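Local coordinates for protein glycerate dehydrogenase (PDB 6P2I) that reduces acyclic imino acids with NADPH, as an asymmetric imine reductase probably built on the D-2-hydroxyacid dehydrogenase fold, at residues S14-K19 with E289-I294; E61-L66 with N87-S92; F107-A112 with N268-P273; D253-T256 with D260-I263. All blocks are in the same frame, centred on the assembly; numbering follows the deposited sequence.

Contact 1. Residues S14-K19 with E289-I294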
loop_
_atom_site.group_PDB
_atom_site.type_symbol
_atom_site.label_atom_id
_atom_site.label_comp_id
_atom_site.label_asym_id
_atom_site.label_seq_id
_atom_site.Cartn_x
_atom_site.Cartn_y
_atom_site.Cartn_z
ATOM N N SER A 14 20.101 14.933 -20.212
ATOM C CA SER A 14 21.166 15.315 -21.133
ATOM C C SER A 14 21.864 14.101 -21.728
ATOM O O SER A 14 22.226 14.110 -22.913
ATOM C CB SER A 14 22.186 16.202 -20.419
ATOM O OG SER A 14 21.612 17.443 -20.051
ATOM N N TRP A 15 22.090 13.056 -20.923
ATOM C CA TRP A 15 22.834 11.917 -21.449
ATOM C C TRP A 15 22.081 11.245 -22.590
ATOM O O TRP A 15 22.706 10.765 -23.544
ATOM C CB TRP A 15 23.171 10.922 -20.334
ATOM C CG TRP A 15 22.084 10.000 -19.864
ATOM C CD1 TRP A 15 21.316 10.148 -18.739
ATOM C CD2 TRP A 15 21.692 8.753 -20.455
ATOM N NE1 TRP A 15 20.453 9.080 -18.605
ATOM C CE2 TRP A 15 20.666 8.207 -19.641
ATOM C CE3 TRP A 15 22.097 8.046 -21.592
ATOM C CZ2 TRP A 15 20.037 7.000 -19.937
ATOM C CZ3 TRP A 15 21.471 6.840 -21.882
ATOM C CH2 TRP A 15 20.454 6.330 -21.060
ATOM N N VAL A 16 20.751 11.265 -22.545
ATOM C CA VAL A 16 19.957 10.678 -23.619
ATOM C C VAL A 16 19.968 11.573 -24.844
ATOM O O VAL A 16 20.094 11.089 -25.972
ATOM C CB VAL A 16 18.523 10.412 -23.140
ATOM C CG1 VAL A 16 17.661 9.922 -24.296
ATOM C CG2 VAL A 16 18.529 9.398 -22.011
ATOM N N ILE A 17 19.816 12.884 -24.646
ATOM C CA ILE A 17 19.911 13.809 -25.775
ATOM C C ILE A 17 21.254 13.651 -26.470
ATOM O O ILE A 17 21.329 13.597 -27.705
ATOM C CB ILE A 17 19.677 15.255 -25.299
ATOM C CG1 ILE A 17 18.242 15.399 -24.784
ATOM C CG2 ILE A 17 19.970 16.260 -26.429
ATOM C CD1 ILE A 17 17.978 16.701 -24.059
ATOM N N ASN A 18 22.338 13.556 -25.697
ATOM C CA ASN A 18 23.655 13.394 -26.309
ATOM C C ASN A 18 23.759 12.059 -27.037
ATOM O O ASN A 18 24.307 11.985 -28.144
ATOM C CB ASN A 18 24.748 13.500 -25.243
ATOM C CG ASN A 18 24.832 14.886 -24.626
ATOM O OD1 ASN A 18 24.446 15.875 -25.247
ATOM N ND2 ASN A 18 25.352 14.964 -23.402
ATOM N N LYS A 19 23.223 10.996 -26.434
ATOM C CA LYS A 19 23.289 9.685 -27.073
ATOM C C LYS A 19 22.517 9.665 -28.391
ATOM O O LYS A 19 23.004 9.141 -29.401
ATOM C CB LYS A 19 22.757 8.618 -26.113
ATOM C CG LYS A 19 22.637 7.237 -26.732
ATOM C CD LYS A 19 23.990 6.707 -27.148
ATOM C CE LYS A 19 24.628 5.920 -26.029
ATOM N NZ LYS A 19 23.917 4.635 -25.783
ATOM N N GLU A 289 14.861 1.789 -23.206
ATOM C CA GLU A 289 14.011 1.193 -24.238
ATOM C C GLU A 289 13.935 2.081 -25.470
ATOM O O GLU A 289 14.008 1.588 -26.600
ATOM C CB GLU A 289 12.606 0.930 -23.694
ATOM C CG GLU A 289 12.566 -0.293 -22.764
ATOM C CD GLU A 289 11.173 -0.646 -22.254
ATOM O OE1 GLU A 289 10.314 0.248 -22.151
ATOM O OE2 GLU A 289 10.955 -1.832 -21.927
ATOM N N LEU A 290 13.783 3.388 -25.268
ATOM C CA LEU A 290 13.786 4.322 -26.390
ATOM C C LEU A 290 15.063 4.181 -27.211
ATOM O O LEU A 290 15.024 4.132 -28.449
ATOM C CB LEU A 290 13.646 5.747 -25.857
ATOM C CG LEU A 290 13.916 6.852 -26.870
ATOM C CD1 LEU A 290 12.909 6.797 -28.003
ATOM C CD2 LEU A 290 13.890 8.192 -26.185
ATOM N N ILE A 291 16.207 4.109 -26.530
ATOM C CA ILE A 291 17.486 4.021 -27.225
ATOM C C ILE A 291 17.625 2.664 -27.897
ATOM O O ILE A 291 18.149 2.560 -29.013
ATOM C CB ILE A 291 18.644 4.309 -26.252
ATOM C CG1 ILE A 291 18.660 5.795 -25.899
ATOM C CG2 ILE A 291 19.989 3.875 -26.834
ATOM C CD1 ILE A 291 19.417 6.125 -24.623
ATOM N N GLU A 292 17.157 1.605 -27.234
ATOM C CA GLU A 292 17.215 0.285 -27.845
ATOM C C GLU A 292 16.363 0.227 -29.102
ATOM O O GLU A 292 16.753 -0.396 -30.096
ATOM C CB GLU A 292 16.764 -0.786 -26.859
ATOM C CG GLU A 292 16.741 -2.159 -27.480
ATOM C CD GLU A 292 16.431 -3.241 -26.469
ATOM O OE1 GLU A 292 16.009 -2.892 -25.343
ATOM O OE2 GLU A 292 16.613 -4.433 -26.801
ATOM N N ASN A 293 15.204 0.882 -29.084
ATOM C CA ASN A 293 14.382 0.953 -30.289
ATOM C C ASN A 293 15.142 1.604 -31.436
ATOM O O ASN A 293 15.121 1.108 -32.573
ATOM C CB ASN A 293 13.093 1.718 -30.000
ATOM C CG ASN A 293 12.071 0.864 -29.278
ATOM O OD1 ASN A 293 12.087 -0.362 -29.398
ATOM N ND2 ASN A 293 11.177 1.504 -28.528
ATOM N N ILE A 294 15.802 2.733 -31.164
ATOM C CA ILE A 294 16.511 3.458 -32.221
ATOM C C ILE A 294 17.672 2.628 -32.749
ATOM O O ILE A 294 17.829 2.443 -33.963
ATOM C CB ILE A 294 16.989 4.825 -31.700
ATOM C CG1 ILE A 294 15.771 5.705 -31.375
ATOM C CG2 ILE A 294 17.923 5.477 -32.707
ATOM C CD1 ILE A 294 16.096 6.971 -30.585
#
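Ile291 carries this contact: its CD1 methyl meets Trp15, Val16 and Lys19, and most of the apolar touching runs through that one carbon. CD1 lies 3.5 Å from Trp15 CZ3, reaching the six-membered end of the indole obliquely, and 4.2 Å from Val16 CG1. The indole has its own prop within the helix, since Val16 CG2 sits 3.3 Å above the ring plane, over its centre. Trp15 CG is wedged between the backbone N and the carbonyl carbon (chi1 78°), which turns the six-membered ring to where CZ3 and CH2 meet the methyl.

Helices 14-23 and 280-298 run side by side here, their short segments parallel within 4° and 11.3 Å apart. Helix 280-298 packs on strand 68-71, Leu290 and Ile294 resting on Ile70, and the same two residues touch Ile20 of helix 14-23.

Lys19 contributes aliphatic chain. Its CG is 4.0 Å from Ile291 CD1, and the chain then bends so that NZ comes to 4.1 Å from Ile291 CG2, a van der Waals approach to a methyl.

No hydrogen bond joins the two segments themselves; a polar tie between the helices lies about two turns before Ile291, where Trp15 NE1 hydrogen-bonds Glu284 OE2.

Contact 2. Residues E61-L66 with N87-S92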
loop_
_atom_site.group_PDB
_atom_site.type_symbol
_atom_site.label_atom_id
_atom_site.label_comp_id
_atom_site.label_asym_id
_atom_site.label_seq_id
_atom_site.Cartn_x
_atom_site.Cartn_y
_atom_site.Cartn_z
ATOM N N GLU A 61 -2.566 10.150 -43.522
ATOM C CA GLU A 61 -2.688 10.306 -44.966
ATOM C C GLU A 61 -1.961 11.546 -45.472
ATOM O O GLU A 61 -1.590 11.593 -46.650
ATOM C CB GLU A 61 -4.164 10.345 -45.352
ATOM C CG GLU A 61 -4.921 9.101 -44.904
ATOM C CD GLU A 61 -6.348 9.043 -45.411
ATOM O OE1 GLU A 61 -7.021 10.095 -45.431
ATOM O OE2 GLU A 61 -6.793 7.939 -45.794
ATOM N N LYS A 62 -1.723 12.534 -44.609
ATOM C CA LYS A 62 -1.026 13.757 -44.991
ATOM C C LYS A 62 0.464 13.722 -44.679
ATOM O O LYS A 62 1.174 14.681 -44.997
ATOM C CB LYS A 62 -1.669 14.961 -44.296
ATOM C CG LYS A 62 -3.117 15.214 -44.710
ATOM C CD LYS A 62 -3.804 16.202 -43.778
ATOM C CE LYS A 62 -5.258 16.406 -44.174
ATOM N NZ LYS A 62 -6.006 17.214 -43.170
ATOM N N ILE A 63 0.951 12.652 -44.074
ATOM C CA ILE A 63 2.344 12.540 -43.661
ATOM C C ILE A 63 3.184 12.015 -44.818
ATOM O O ILE A 63 2.751 11.141 -45.578
ATOM C CB ILE A 63 2.458 11.625 -42.426
ATOM C CG1 ILE A 63 1.855 12.322 -41.206
ATOM C CG2 ILE A 63 3.914 11.226 -42.156
ATOM C CD1 ILE A 63 1.813 11.462 -39.962
ATOM N N SER A 64 4.391 12.558 -44.955
ATOM C CA SER A 64 5.390 12.028 -45.866
ATOM C C SER A 64 6.695 11.830 -45.105
ATOM O O SER A 64 6.823 12.217 -43.940
ATOM C CB SER A 64 5.593 12.959 -47.078
ATOM O OG SER A 64 6.099 14.218 -46.666
ATOM N N ARG A 65 7.647 11.176 -45.780
ATOM C CA ARG A 65 9.015 10.942 -45.311
ATOM C C ARG A 65 9.112 9.972 -44.138
ATOM O O ARG A 65 9.935 9.049 -44.171
ATOM C CB ARG A 65 9.693 12.263 -44.940
ATOM C CG ARG A 65 11.097 12.079 -44.405
ATOM C CD ARG A 65 11.796 13.407 -44.176
ATOM N NE ARG A 65 13.103 13.235 -43.546
ATOM C CZ ARG A 65 13.929 14.238 -43.263
ATOM N NH1 ARG A 65 13.576 15.485 -43.552
ATOM N NH2 ARG A 65 15.104 13.998 -42.695
ATOM N N LEU A 66 8.284 10.169 -43.110
ATOM C CA LEU A 66 8.359 9.375 -41.882
ATOM C C LEU A 66 8.383 7.877 -42.169
ATOM O O LEU A 66 7.559 7.366 -42.926
ATOM C CB LEU A 66 7.159 9.710 -40.988
ATOM C CG LEU A 66 7.086 8.967 -39.650
ATOM C CD1 LEU A 66 8.261 9.370 -38.776
ATOM C CD2 LEU A 66 5.759 9.254 -38.972
ATOM N N ASN A 87 0.281 2.723 -44.432
ATOM C CA ASN A 87 1.127 3.723 -45.070
ATOM C C ASN A 87 2.610 3.400 -44.921
ATOM O O ASN A 87 3.454 4.290 -45.080
ATOM C CB ASN A 87 0.825 5.115 -44.513
ATOM C CG ASN A 87 -0.430 5.720 -45.112
ATOM O OD1 ASN A 87 -0.360 6.525 -46.043
ATOM N ND2 ASN A 87 -1.588 5.347 -44.572
ATOM N N GLU A 88 2.936 2.144 -44.614
ATOM C CA GLU A 88 4.316 1.656 -44.567
ATOM C C GLU A 88 5.159 2.417 -43.545
ATOM O O GLU A 88 6.339 2.694 -43.770
ATOM C CB GLU A 88 4.958 1.703 -45.956
ATOM C CG GLU A 88 4.435 0.633 -46.911
ATOM C CD GLU A 88 4.840 0.879 -48.354
ATOM O OE1 GLU A 88 3.972 0.754 -49.245
ATOM O OE2 GLU A 88 6.022 1.201 -48.599
ATOM N N ILE A 89 4.556 2.751 -42.407
ATOM C CA ILE A 89 5.264 3.372 -41.293
ATOM C C ILE A 89 5.271 2.382 -40.141
ATOM O O ILE A 89 4.207 1.963 -39.667
ATOM C CB ILE A 89 4.628 4.705 -40.874
ATOM C CG1 ILE A 89 4.648 5.685 -42.056
ATOM C CG2 ILE A 89 5.345 5.269 -39.654
ATOM C CD1 ILE A 89 4.020 7.026 -41.748
ATOM N N MET A 90 6.467 2.011 -39.699
ATOM C CA MET A 90 6.640 1.034 -38.633
ATOM C C MET A 90 6.496 1.713 -37.276
ATOM O O MET A 90 6.809 2.897 -37.118
ATOM C CB MET A 90 8.006 0.357 -38.801
ATOM C CG MET A 90 8.260 -0.921 -38.018
ATOM S SD MET A 90 10.043 -1.245 -37.922
ATOM C CE MET A 90 10.171 -2.450 -39.238
ATOM N N VAL A 91 5.973 0.965 -36.298
ATOM C CA VAL A 91 5.675 1.485 -34.966
ATOM C C VAL A 91 6.265 0.551 -33.924
ATOM O O VAL A 91 6.071 -0.666 -33.999
ATOM C CB VAL A 91 4.161 1.612 -34.713
ATOM C CG1 VAL A 91 3.901 2.270 -33.351
ATOM C CG2 VAL A 91 3.501 2.361 -35.824
ATOM N N SER A 92 6.951 1.128 -32.940
ATOM C CA SER A 92 7.387 0.417 -31.743
ATOM C C SER A 92 6.882 1.162 -30.522
ATOM O O SER A 92 6.689 2.379 -30.559
ATOM C CB SER A 92 8.928 0.315 -31.643
ATOM O OG SER A 92 9.488 -0.545 -32.618
#
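Ile89 meets Leu66 with both of its branches. Its CD1 lies 4.0 Å from Leu66 CD2, while CG2 stands 4.1 Å from that same Leu66 CD2, and the two side chains cross at about a right angle. The backbone joins in as well: Leu66 O is 3.5 Å from Ile89 CG1, a close packing contact with an aliphatic carbon. Three residues before Leu66, Ile63 brings its CG2 to 4.2 Å from Ile89 CD1. With CG1 beside the backbone N and anti to the carbonyl carbon (chi1 -60°), Ile89 sends CD1 to both loop residues while CG2 stays on Leu66. Cutting Ile89 back to an alanine is likely to leave Ile63 and Leu66 facing a gap where CG1, CG2 and CD1 had been.

One step out, the backbone positions these groups. Leu66 follows a tight bend at Arg65, which has positive phi, and its N bonds to Ser64 O (2.6 Å). Just before Ile89, Glu88 is the C-prime residue of a Schellman motif that ends helix 81-86, turning the chain towards strand 90-92. Arg65 also forms a salt bridge with Asp46.

Farther out, Leu42 of helix 35-43 packs on both Ile63 and Leu66, and Leu84 of helix 81-86 on Ile89. The contact thus sits where the chain enters neighbouring parallel strands 68-71 and 90-92, the latter the outermost strand of its sheet within the chain.

Contact 3. Residues F107-A112 with N268-P273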
loop_
_atom_site.group_PDB
_atom_site.type_symbol
_atom_site.label_atom_id
_atom_site.label_comp_id
_atom_site.label_asym_id
_atom_site.label_seq_id
_atom_site.Cartn_x
_atom_site.Cartn_y
_atom_site.Cartn_z
ATOM N N PHE A 107 -0.727 -2.157 -5.479
ATOM C CA PHE A 107 -0.791 -2.433 -4.048
ATOM C C PHE A 107 -0.856 -1.148 -3.237
ATOM O O PHE A 107 -1.541 -1.110 -2.215
ATOM C CB PHE A 107 0.387 -3.321 -3.635
ATOM C CG PHE A 107 0.225 -4.730 -4.103
ATOM C CD1 PHE A 107 0.614 -5.105 -5.384
ATOM C CD2 PHE A 107 -0.384 -5.662 -3.284
ATOM C CE1 PHE A 107 0.422 -6.392 -5.826
ATOM C CE2 PHE A 107 -0.578 -6.964 -3.722
ATOM C CZ PHE A 107 -0.172 -7.331 -4.985
ATOM N N ALA A 108 -0.201 -0.076 -3.693
ATOM C CA ALA A 108 -0.379 1.223 -3.052
ATOM C C ALA A 108 -1.851 1.616 -3.024
ATOM O O ALA A 108 -2.387 2.008 -1.981
ATOM C CB ALA A 108 0.447 2.295 -3.778
ATOM N N LEU A 109 -2.530 1.504 -4.169
ATOM C CA LEU A 109 -3.941 1.864 -4.231
ATOM C C LEU A 109 -4.805 0.913 -3.416
ATOM O O LEU A 109 -5.713 1.355 -2.702
ATOM C CB LEU A 109 -4.413 1.865 -5.681
ATOM C CG LEU A 109 -3.887 3.013 -6.526
ATOM C CD1 LEU A 109 -4.249 2.770 -7.999
ATOM C CD2 LEU A 109 -4.449 4.351 -6.040
ATOM N N LEU A 110 -4.553 -0.393 -3.533
ATOM C CA LEU A 110 -5.341 -1.387 -2.813
ATOM C C LEU A 110 -5.285 -1.146 -1.312
ATOM O O LEU A 110 -6.314 -1.155 -0.635
ATOM C CB LEU A 110 -4.836 -2.793 -3.158
ATOM C CG LEU A 110 -5.331 -3.978 -2.323
ATOM C CD1 LEU A 110 -6.849 -4.105 -2.369
ATOM C CD2 LEU A 110 -4.672 -5.268 -2.814
ATOM N N PHE A 111 -4.083 -0.919 -0.784
ATOM C CA PHE A 111 -3.941 -0.664 0.646
ATOM C C PHE A 111 -4.566 0.675 1.035
ATOM O O PHE A 111 -5.197 0.784 2.088
ATOM C CB PHE A 111 -2.460 -0.697 1.033
ATOM C CG PHE A 111 -1.891 -2.088 1.194
ATOM C CD1 PHE A 111 -2.549 -3.051 1.965
ATOM C CD2 PHE A 111 -0.689 -2.429 0.583
ATOM C CE1 PHE A 111 -2.010 -4.337 2.104
ATOM C CE2 PHE A 111 -0.156 -3.689 0.708
ATOM C CZ PHE A 111 -0.808 -4.646 1.486
ATOM N N ALA A 112 -4.410 1.706 0.191
ATOM C CA ALA A 112 -5.012 3.001 0.491
ATOM C C ALA A 112 -6.530 2.891 0.581
ATOM O O ALA A 112 -7.159 3.520 1.440
ATOM C CB ALA A 112 -4.602 4.023 -0.576
ATOM N N ASN A 268 -15.165 6.773 -1.142
ATOM C CA ASN A 268 -14.661 5.407 -1.183
ATOM C C ASN A 268 -13.851 5.163 -2.447
ATOM O O ASN A 268 -13.769 4.033 -2.933
ATOM C CB ASN A 268 -15.798 4.387 -1.052
ATOM C CG ASN A 268 -16.923 4.606 -2.061
ATOM O OD1 ASN A 268 -16.877 5.522 -2.884
ATOM N ND2 ASN A 268 -17.936 3.749 -2.004
ATOM N N VAL A 269 -13.251 6.218 -2.999
ATOM C CA VAL A 269 -12.280 6.068 -4.073
ATOM C C VAL A 269 -10.980 6.722 -3.633
ATOM O O VAL A 269 -10.968 7.672 -2.843
ATOM C CB VAL A 269 -12.763 6.674 -5.416
ATOM C CG1 VAL A 269 -14.065 6.019 -5.853
ATOM C CG2 VAL A 269 -12.916 8.185 -5.304
ATOM N N VAL A 270 -9.881 6.182 -4.136
ATOM C CA VAL A 270 -8.568 6.795 -4.042
ATOM C C VAL A 270 -8.111 7.060 -5.468
ATOM O O VAL A 270 -8.114 6.146 -6.301
ATOM C CB VAL A 270 -7.576 5.889 -3.290
ATOM C CG1 VAL A 270 -6.177 6.473 -3.290
ATOM C CG2 VAL A 270 -8.075 5.661 -1.855
ATOM N N LEU A 271 -7.758 8.307 -5.756
ATOM C CA LEU A 271 -7.415 8.731 -7.108
ATOM C C LEU A 271 -5.947 9.115 -7.190
ATOM O O LEU A 271 -5.429 9.792 -6.299
ATOM C CB LEU A 271 -8.273 9.924 -7.517
ATOM C CG LEU A 271 -9.771 9.692 -7.391
ATOM C CD1 LEU A 271 -10.521 10.985 -7.648
ATOM C CD2 LEU A 271 -10.212 8.597 -8.362
ATOM N N THR A 272 -5.280 8.687 -8.260
ATOM C CA THR A 272 -3.948 9.191 -8.551
ATOM C C THR A 272 -3.909 9.733 -9.977
ATOM O O THR A 272 -4.602 9.220 -10.864
ATOM C CB THR A 272 -2.875 8.109 -8.325
ATOM O OG1 THR A 272 -3.212 6.895 -9.019
ATOM C CG2 THR A 272 -2.773 7.779 -6.809
ATOM N N PRO A 273 -3.137 10.792 -10.225
ATOM C CA PRO A 273 -3.214 11.490 -11.534
ATOM C C PRO A 273 -2.324 10.870 -12.606
ATOM O O PRO A 273 -1.441 11.524 -13.179
ATOM C CB PRO A 273 -2.774 12.916 -11.167
ATOM C CG PRO A 273 -1.735 12.694 -10.070
ATOM C CD PRO A 273 -2.275 11.501 -9.256
#
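The seven-stranded parallel sheet of the Rossmann-type nucleotide-binding domain has strand 269-271 as its outermost strand at one end within this chain, and here helix 99-114 packs against it. Leu109 and Ala112, one turn apart on the helix, meet Val270 and Thr272, two residues apart on the strand side.

Leu109 works through a single methyl. Its CD2 is 3.9 Å from Val270 CG1 and equally 3.9 Å from Thr272 CG2, bridging the two, and the side chain approaches each at a slant. With CG anti to the carbonyl carbon (chi1 -72°), the extended chain carries that methyl across to the strand, although its first bond does not aim there. Ala112 takes the other end of Val270: its CB lies 4.0 Å from both Val270 CG1 and Val270 CG2, so the valine fork straddles the small methyl. Val270 CG2 also rests 4.0 Å from Ala112 O, against the helix backbone. No hydrogen bond joins the segments, and the contact is apolar packing.

Thr272 brings its methyl to Leu109, with OG1 close by, and OG1 is hydrogen-bonded to Asp253 OD1 and to His105 NE2, about one turn before Leu109 on the same helix; the two bonds would fix its rotation and keep the methyl in place. In the dimer, Asp121 of the second subunit bonds Leu271 N, and Phe111 of that subunit packs on Ala108.

Neighbouring strand 249-252 pairs with this edge through Ala250 and Leu252, and Ile225 of strand 223-226 also touches Leu109.

Contact 4. Residues D253-T256 with D260-I263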
loop_
_atom_site.group_PDB
_atom_site.type_symbol
_atom_site.label_atom_id
_atom_site.label_comp_id
_atom_site.label_asym_id
_atom_site.label_seq_id
_atom_site.Cartn_x
_atom_site.Cartn_y
_atom_site.Cartn_z
ATOM N N ASP A 253 -6.224 5.227 -11.243
ATOM C CA ASP A 253 -5.128 6.039 -11.750
ATOM C C ASP A 253 -5.515 6.790 -13.017
ATOM O O ASP A 253 -4.699 7.552 -13.536
ATOM C CB ASP A 253 -3.893 5.158 -12.008
ATOM C CG ASP A 253 -2.599 5.967 -12.222
ATOM O OD1 ASP A 253 -2.285 6.849 -11.404
ATOM O OD2 ASP A 253 -1.896 5.718 -13.221
ATOM N N ASP A 254 -6.735 6.587 -13.520
ATOM C CA ASP A 254 -7.251 7.330 -14.664
ATOM C C ASP A 254 -8.762 7.423 -14.538
ATOM O O ASP A 254 -9.404 6.543 -13.965
ATOM C CB ASP A 254 -6.864 6.664 -15.992
ATOM C CG ASP A 254 -7.127 7.562 -17.199
ATOM O OD1 ASP A 254 -6.623 8.707 -17.223
ATOM O OD2 ASP A 254 -7.828 7.132 -18.139
ATOM N N LEU A 255 -9.319 8.517 -15.049
ATOM C CA LEU A 255 -10.753 8.668 -15.252
ATOM C C LEU A 255 -10.965 9.142 -16.679
ATOM O O LEU A 255 -10.060 9.716 -17.290
ATOM C CB LEU A 255 -11.388 9.681 -14.291
ATOM C CG LEU A 255 -11.219 9.475 -12.788
ATOM C CD1 LEU A 255 -11.827 10.676 -12.106
ATOM C CD2 LEU A 255 -11.904 8.208 -12.349
ATOM N N THR A 256 -12.174 8.922 -17.214
ATOM C CA THR A 256 -12.421 9.377 -18.586
ATOM C C THR A 256 -12.372 10.899 -18.690
ATOM O O THR A 256 -12.057 11.440 -19.757
ATOM C CB THR A 256 -13.762 8.852 -19.114
ATOM O OG1 THR A 256 -14.846 9.461 -18.401
ATOM C CG2 THR A 256 -13.844 7.342 -18.980
ATOM N N ASP A 260 -15.498 18.209 -12.825
ATOM C CA ASP A 260 -16.917 17.985 -12.552
ATOM C C ASP A 260 -17.326 16.517 -12.654
ATOM O O ASP A 260 -18.527 16.218 -12.687
ATOM C CB ASP A 260 -17.812 18.833 -13.466
ATOM C CG ASP A 260 -17.677 20.321 -13.201
ATOM O OD1 ASP A 260 -17.372 20.692 -12.046
ATOM O OD2 ASP A 260 -17.873 21.116 -14.146
ATOM N N ASN A 261 -16.372 15.595 -12.695
ATOM C CA ASN A 261 -16.709 14.177 -12.693
ATOM C C ASN A 261 -17.255 13.803 -11.321
ATOM O O ASN A 261 -16.570 14.019 -10.314
ATOM C CB ASN A 261 -15.492 13.323 -13.038
ATOM C CG ASN A 261 -15.852 11.869 -13.328
ATOM O OD1 ASN A 261 -16.664 11.259 -12.628
ATOM N ND2 ASN A 261 -15.229 11.303 -14.354
ATOM N N PRO A 262 -18.472 13.259 -11.234
ATOM C CA PRO A 262 -19.054 12.950 -9.917
ATOM C C PRO A 262 -18.224 11.986 -9.085
ATOM O O PRO A 262 -18.359 11.984 -7.852
ATOM C CB PRO A 262 -20.420 12.346 -10.272
ATOM C CG PRO A 262 -20.724 12.868 -11.645
ATOM C CD PRO A 262 -19.403 12.968 -12.339
ATOM N N ILE A 263 -17.375 11.168 -9.708
ATOM C CA ILE A 263 -16.533 10.258 -8.933
ATOM C C ILE A 263 -15.618 11.033 -7.990
ATOM O O ILE A 263 -15.268 10.540 -6.908
ATOM C CB ILE A 263 -15.745 9.343 -9.890
ATOM C CG1 ILE A 263 -16.706 8.375 -10.583
ATOM C CG2 ILE A 263 -14.627 8.592 -9.158
ATOM C CD1 ILE A 263 -16.039 7.445 -11.554
#
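Leu255 fills the space between Asn261 and Ile263, and its two methyls go separate ways. CD2 of Leu255 meets Ile263 CG2 at 4.2 Å in an apolar contact; CD1 of Leu255 lies 4.1 Å from Asn261 ND2 in plain packing, on an amide nitrogen whose bonds are made to other atoms. Leu255 CG stands anti to its carbonyl carbon (chi1 -56°), which spreads the fork over the opposing turn. Glu235 and Ile264 also pack on this leucine.

The polar contacts centre on the Asn261 amide. Its OD1 accepts from Ile263 N at 3.0 Å in a nearly straight bond (165° at the hydrogen), with the donor tilted 24° from the carbonyl plane; this is an Asx turn. Its ND2 donates to Tyr257 O and to Glu235 OE2, so both ends of the amide are held and its rotation is fixed. The same Glu235 oxygen is hydrogen-bonded to Thr256 OG1, tying the two arms of the loop to helix 235-243. A leucine in place of Asn261 would probably leave Ile263 N without its acceptor and Tyr257 O and Glu235 each short of a donor, setting this turn free to shift.

At the start of the loop, Asp253 OD2 bonds the nicotinamide amide nitrogen N7N of NADP, while the side chain of Leu255 is about 12 Å from the cofactor at the nearest atoms. The arrangement belongs to the loop leaving the carboxyl end of parallel strand 249-252, the end of the sheet where Rossmann folds carry their dinucleotide.

In the fold
Contacts 1 and 2 belong to the five-stranded sheet domain, contacts 3 and 4 to the seven-stranded nucleotide-binding one. Contact 1 is the most open, joining two parallel helices partly at the surface, whereas contacts 2, 3 and 4 are buried. The first pair touch where Asn293 packs on Ser92, although their centres are about 21 Å apart. Contacts 3 and 4 are closer, with centres about 13 Å apart, and they touch, with Thr272 and Asp253 as neighbours. Both also touch the second subunit. Their chemistry differs: contacts 2 and 3 are aliphatic packing, contact 1 adds an indole and a lysine chain, and contact 4 combines a leucine with a polar turn.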